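Local coordinates for mucosa-associated lymphoid tissue lymphoma translocation protein 1 (Isoform 2) (Homo sapiens, PDB 3BFO) that is a paracaspase, probably a cysteine protease linked to the ubiquitin-like conjugation pathway, seen here as its second Ig-like C2-type domain, at residues Leu21-Val26 with Lys79-Ile84. Residues are numbered along the deposited sequence; the frame is centred on the assembly and turned at random. Where two conformers were deposited one is given.
Sequences LVLQCV and KKVEII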
loop_
_atom_site.group_PDB
_atom_site.type_symbol
_atom_site.label_atom_id
_atom_site.label_comp_id
_atom_site.label_asym_id
_atom_site.label_seq_id
_atom_site.Cartn_x
_atom_site.Cartn_y
_atom_site.Cartn_z
ATOM N N LEU A 21 5.663 -4.174 9.783
ATOM C CA LEU A 21 4.631 -3.537 9.001
ATOM C C LEU A 21 4.339 -4.362 7.777
ATOM O O LEU A 21 5.240 -4.640 7.020
ATOM C CB LEU A 21 5.108 -2.137 8.602
ATOM C CG LEU A 21 4.161 -1.405 7.659
ATOM C CD1 LEU A 21 2.721 -1.350 8.189
ATOM C CD2 LEU A 21 4.745 0.007 7.369
ATOM N N VAL A 22 3.071 -4.728 7.593
ATOM C CA VAL A 22 2.641 -5.449 6.382
ATOM C C VAL A 22 1.403 -4.773 5.808
ATOM O O VAL A 22 0.382 -4.770 6.459
ATOM C CB VAL A 22 2.293 -6.917 6.724
ATOM C CG1 VAL A 22 1.702 -7.629 5.544
ATOM C CG2 VAL A 22 3.529 -7.641 7.180
ATOM N N LEU A 23 1.500 -4.181 4.606
ATOM C CA LEU A 23 0.375 -3.583 3.905
ATOM C C LEU A 23 0.161 -4.363 2.628
ATOM O O LEU A 23 1.104 -4.777 1.971
ATOM C CB LEU A 23 0.671 -2.101 3.615
ATOM C CG LEU A 23 0.644 -1.194 4.823
ATOM C CD1 LEU A 23 1.218 0.186 4.476
ATOM C CD2 LEU A 23 -0.764 -1.041 5.355
ATOM N N GLN A 24 -1.103 -4.580 2.275
ATOM C CA GLN A 24 -1.419 -5.344 1.092
ATOM C C GLN A 24 -2.536 -4.657 0.312
ATOM O O GLN A 24 -3.514 -4.181 0.913
ATOM C CB GLN A 24 -1.859 -6.757 1.496
ATOM C CG GLN A 24 -2.054 -7.723 0.272
ATOM C CD GLN A 24 -2.217 -9.213 0.651
ATOM O OE1 GLN A 24 -2.624 -9.504 1.759
ATOM N NE2 GLN A 24 -1.876 -10.104 -0.218
ATOM N N CYS A 25 -2.418 -4.692 -1.003
ATOM C CA CYS A 25 -3.493 -4.222 -1.894
ATOM C C CYS A 25 -3.482 -5.175 -3.061
ATOM O O CYS A 25 -2.444 -5.410 -3.647
ATOM C CB CYS A 25 -3.179 -2.768 -2.309
ATOM S SG CYS A 25 -4.492 -2.125 -3.397
ATOM N N VAL A 26 -4.649 -5.757 -3.393
ATOM C CA VAL A 26 -4.745 -6.702 -4.501
ATOM C C VAL A 26 -5.876 -6.288 -5.394
ATOM O O VAL A 26 -6.974 -6.016 -4.897
ATOM C CB VAL A 26 -5.004 -8.142 -4.033
ATOM C CG1 VAL A 26 -4.977 -9.119 -5.248
ATOM C CG2 VAL A 26 -4.010 -8.555 -2.988
ATOM N N LYS A 79 -7.865 2.632 -0.432
ATOM C CA LYS A 79 -8.111 3.372 0.789
ATOM C C LYS A 79 -6.765 3.858 1.400
ATOM O O LYS A 79 -5.720 3.177 1.281
ATOM C CB LYS A 79 -8.882 2.520 1.818
ATOM C CG LYS A 79 -10.368 2.782 1.800
ATOM C CD LYS A 79 -11.122 2.161 0.645
ATOM C CE LYS A 79 -12.307 3.010 0.294
ATOM N NZ LYS A 79 -13.531 2.208 0.008
ATOM N N LYS A 80 -6.841 5.026 2.079
ATOM C CA LYS A 80 -5.721 5.541 2.827
ATOM C C LYS A 80 -5.820 4.920 4.227
ATOM O O LYS A 80 -6.869 4.915 4.883
ATOM C CB LYS A 80 -5.709 7.065 2.923
ATOM C CG LYS A 80 -4.950 7.861 1.830
ATOM C CD LYS A 80 -4.944 9.394 2.171
ATOM C CE LYS A 80 -3.937 10.100 1.266
ATOM N N VAL A 81 -4.656 4.439 4.663
ATOM C CA VAL A 81 -4.535 3.778 5.951
ATOM C C VAL A 81 -3.420 4.425 6.717
ATOM O O VAL A 81 -2.511 5.030 6.198
ATOM C CB VAL A 81 -4.322 2.253 5.895
ATOM C CG1 VAL A 81 -5.529 1.530 5.267
ATOM C CG2 VAL A 81 -3.037 1.906 5.229
ATOM N N GLU A 82 -3.599 4.428 8.053
ATOM C CA GLU A 82 -2.634 5.064 8.992
ATOM C C GLU A 82 -1.890 3.959 9.758
ATOM O O GLU A 82 -2.483 3.007 10.281
ATOM C CB GLU A 82 -3.322 6.086 9.939
ATOM C CG GLU A 82 -3.753 7.413 9.193
ATOM C CD GLU A 82 -4.522 8.432 10.079
ATOM O OE1 GLU A 82 -5.650 8.049 10.473
ATOM O OE2 GLU A 82 -4.040 9.592 10.320
ATOM N N ILE A 83 -0.573 4.084 9.745
ATOM C CA ILE A 83 0.272 3.227 10.547
ATOM C C ILE A 83 0.752 4.101 11.687
ATOM O O ILE A 83 1.409 5.145 11.488
ATOM C CB ILE A 83 1.459 2.686 9.717
ATOM C CG1 ILE A 83 0.933 1.897 8.499
ATOM C CG2 ILE A 83 2.373 1.856 10.608
ATOM C CD1 ILE A 83 -0.071 0.774 8.817
ATOM N N ILE A 84 0.390 3.670 12.892
ATOM C CA ILE A 84 0.751 4.361 14.126
ATOM C C ILE A 84 1.796 3.553 14.847
ATOM O O ILE A 84 1.666 2.341 14.979
ATOM C CB ILE A 84 -0.470 4.539 15.103
ATOM C CG1 ILE A 84 -1.515 5.427 14.448
ATOM C CG2 ILE A 84 -0.018 5.082 16.465
ATOM C CD1 ILE A 84 -2.551 4.630 13.782
#
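L21 and L23 meet V81 and I83 methyl to methyl across the core of the immunoglobulin fold. Strands 21-24 and 81-84 run antiparallel (174°) with their axes 9.9 Å apart, a spacing filled by side chains rather than bridged by backbone bonds. The two belong to different sheets: L21 and L23 pair through their backbones with V54 and Y52, while strand 75-85 lies between 13-15 and 63-70. All three residue pairs are aliphatic. CD1 of L21 lies against the CG1-CD1 arm of I83; L21 CD1 is 3.6 Å from I83 CD1, and the CG2 branch of I83 is also near, at 4.0 Å from L21 CD1. Chi1 of L21 (175°, CG anti to the backbone N) sets the direction of the side chain, and chi2 (53°) turns CD1 rather than CD2 onto I83. L23 reaches across with CD2, which touches V81 CG2 at 3.7 Å and I83 CD1 at 4.0 Å. L23 runs past both in the opposite direction. The delta methyl of I83 thus touches both leucines. Replacing I83 with alanine would probably open a gap facing L21 and L23, leaving CD1 of L21 without the arm it packs on. Y65 borders both L23 and I83, and L15 borders both L21 and I83, so the cluster continues beyond the two strands. Purely apolar and buried, the contact implies that dispersion and the exclusion of water, rather than directed polar bonds, join the two sheets of the sandwich here.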